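Local coordinates for protein C-C motif chemokine 1 (Homo sapiens, PDB 4OIJ) that acts as a secreted chemokine that attracts monocytes but not neutrophils and binds the receptor CCR8, at residues I25-N30 and H68-R73. Residues are numbered along the deposited sequence; the frame is centred on the assembly and turned at random. Where two conformers were deposited one is given.
Sequences ILCYRN and HCPSKR. With SO4 (sulfate ion), chain I; SO4 (sulfate ion), chain G; SO4 (sulfate ion), chain J.
One face of the His68 imidazole receives CZ of Tyr28, which sits 3.4 Å above the ring plane and displaced from the ring centre, while Asn30 ND2, a sulfate oxygen and a water lie at the imidazole edge, in its plane. The two rings cross obliquely, their planes 47° apart, and CA of His68 lies over a face of the phenol. Tyr28 CG occupies the crowded position between backbone N and carbonyl carbon, and its CB starts away from the 68-73 segment, yet the hydroxyl ends 2.9 Å from His68 NE2. Asn30 N and ND2 both donate to the sulfate whose O4 is 3.0 Å from His68 ND1, and a second sulfate takes the backbone N-H of His68; the anion beside ND1, probably from the crystallisation liquor, would probably favour a protonated imidazole. An alanine at Tyr28 would remove the phenol and would probably leave the imidazole less firmly oriented.

The guanidinium of Arg29 has CB of Cys69 over the centre of one face. Its chain runs extended from CG to NE, CG lying 3.6 Å from the same CB, and NH2 makes a weak hydrogen bond to Pro70 O.

Between these two groups the backbones of Tyr28 and His68 are bridged, and Cys69 N donates to Tyr28 O at 2.9 Å (158° at the hydrogen), approaching above the carbonyl plane. Next to it, Cys27 SG and Cys69 SG are joined by a disulfide with a torsion of 93° about the S-S bond. Strand 25-30, an outer strand of the three-stranded antiparallel chemokine sheet, thus holds the segment that follows helix 57-64 by a third disulfide, additional to the two formed by the adjacent Cys11 and Cys12 of the CC motif.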
# COMPACT_ATOMS: atom_id res chain seq x y z
N ILE A 25 -11.31 10.20 -10.90
CA ILE A 25 -10.38 10.21 -9.75
C ILE A 25 -10.97 10.96 -8.57
O ILE A 25 -11.49 12.06 -8.74
CB ILE A 25 -9.00 10.83 -10.16
CG1 ILE A 25 -8.44 10.21 -11.48
CG2 ILE A 25 -7.98 10.73 -9.03
CD1 ILE A 25 -7.42 11.09 -12.26
N LEU A 26 -10.78 10.40 -7.35
CA LEU A 26 -11.22 11.02 -6.10
C LEU A 26 -10.15 11.94 -5.55
O LEU A 26 -10.45 13.07 -5.18
CB LEU A 26 -11.52 9.94 -5.05
CG LEU A 26 -12.77 9.10 -5.21
CD1 LEU A 26 -12.73 7.94 -4.24
CD2 LEU A 26 -14.03 9.92 -4.94
N CYS A 27 -8.89 11.45 -5.49
CA CYS A 27 -7.75 12.11 -4.86
C CYS A 27 -6.45 11.41 -5.24
O CYS A 27 -6.47 10.36 -5.87
CB CYS A 27 -7.96 12.10 -3.33
SG CYS A 27 -8.28 10.45 -2.62
N TYR A 28 -5.31 11.99 -4.83
CA TYR A 28 -4.01 11.38 -5.08
C TYR A 28 -3.16 11.22 -3.80
O TYR A 28 -3.30 11.98 -2.85
CB TYR A 28 -3.21 12.15 -6.16
CG TYR A 28 -2.56 13.42 -5.65
CD1 TYR A 28 -1.26 13.41 -5.14
CD2 TYR A 28 -3.26 14.63 -5.63
CE1 TYR A 28 -0.66 14.57 -4.66
CE2 TYR A 28 -2.66 15.80 -5.18
CZ TYR A 28 -1.36 15.76 -4.68
OH TYR A 28 -0.77 16.90 -4.19
N ARG A 29 -2.28 10.22 -3.82
CA ARG A 29 -1.32 9.90 -2.75
C ARG A 29 0.07 9.90 -3.39
O ARG A 29 0.20 9.52 -4.57
CB ARG A 29 -1.56 8.50 -2.16
CG ARG A 29 -2.76 8.36 -1.23
CD ARG A 29 -2.69 7.06 -0.42
NE ARG A 29 -3.99 6.68 0.14
CZ ARG A 29 -4.45 7.07 1.32
NH1 ARG A 29 -3.73 7.87 2.10
NH2 ARG A 29 -5.65 6.67 1.73
N ASN A 30 1.09 10.28 -2.64
CA ASN A 30 2.45 10.18 -3.15
C ASN A 30 2.91 8.76 -2.85
O ASN A 30 2.39 8.13 -1.92
CB ASN A 30 3.35 11.17 -2.44
CG ASN A 30 3.15 12.56 -2.94
OD1 ASN A 30 3.46 12.90 -4.09
ND2 ASN A 30 2.62 13.40 -2.09
N HIS A 68 -5.10 15.81 -1.79
CA HIS A 68 -4.39 14.64 -1.25
C HIS A 68 -5.42 13.70 -0.62
O HIS A 68 -6.33 14.20 0.05
CB HIS A 68 -3.39 15.07 -0.16
CG HIS A 68 -2.00 15.27 -0.65
ND1 HIS A 68 -1.07 14.24 -0.64
CD2 HIS A 68 -1.41 16.38 -1.16
CE1 HIS A 68 0.04 14.74 -1.15
NE2 HIS A 68 -0.11 16.03 -1.47
N CYS A 69 -5.29 12.37 -0.81
CA CYS A 69 -6.23 11.39 -0.22
C CYS A 69 -6.20 11.46 1.29
O CYS A 69 -5.10 11.53 1.83
CB CYS A 69 -5.92 9.98 -0.69
SG CYS A 69 -6.43 9.60 -2.37
N PRO A 70 -7.36 11.47 1.98
CA PRO A 70 -7.32 11.52 3.45
C PRO A 70 -6.93 10.19 4.07
O PRO A 70 -7.09 9.14 3.46
CB PRO A 70 -8.75 11.95 3.85
CG PRO A 70 -9.60 11.49 2.73
CD PRO A 70 -8.76 11.44 1.48
N SER A 71 -6.44 10.25 5.29
CA SER A 71 -6.01 9.14 6.11
C SER A 71 -6.79 9.23 7.40
O SER A 71 -7.47 10.23 7.64
CB SER A 71 -4.53 9.28 6.42
OG SER A 71 -4.16 8.38 7.45
N LYS A 72 -6.64 8.21 8.26
CA LYS A 72 -7.28 8.14 9.57
C LYS A 72 -6.25 7.75 10.64
O LYS A 72 -5.06 7.59 10.33
CB LYS A 72 -8.45 7.14 9.54
CG LYS A 72 -8.34 6.02 8.48
CD LYS A 72 -9.24 4.81 8.75
CE LYS A 72 -10.73 5.07 8.72
NZ LYS A 72 -11.49 3.87 9.16
N ARG A 73 -6.71 7.61 11.88
CA ARG A 73 -5.91 7.15 13.01
C ARG A 73 -6.83 6.40 13.99
O ARG A 73 -6.63 6.44 15.23
CB ARG A 73 -5.12 8.31 13.66
CG ARG A 73 -3.71 7.89 14.06
CD ARG A 73 -2.64 8.60 13.24
NE ARG A 73 -2.39 9.95 13.75
CZ ARG A 73 -1.41 10.76 13.35
NH1 ARG A 73 -0.55 10.36 12.42
NH2 ARG A 73 -1.28 11.96 13.89
S SO4 I . 1.84 12.06 0.88
O1 SO4 I . 2.78 13.13 0.51
O2 SO4 I . 2.59 10.78 1.02
O3 SO4 I . 1.23 12.41 2.17
O4 SO4 I . 0.78 11.90 -0.12
S SO4 G . -2.09 6.25 5.22
O1 SO4 G . -1.17 5.13 5.51
O2 SO4 G . -1.72 7.40 6.06
O3 SO4 G . -1.97 6.61 3.80
O4 SO4 G . -3.47 5.82 5.48
S SO4 J . -4.58 19.10 -0.61
O1 SO4 J . -5.74 19.85 -1.04
O2 SO4 J . -3.66 20.02 0.12
O3 SO4 J . -5.08 18.02 0.28
O4 SO4 J . -3.89 18.52 -1.80
O HOH W 1 2.39 16.73 -2.45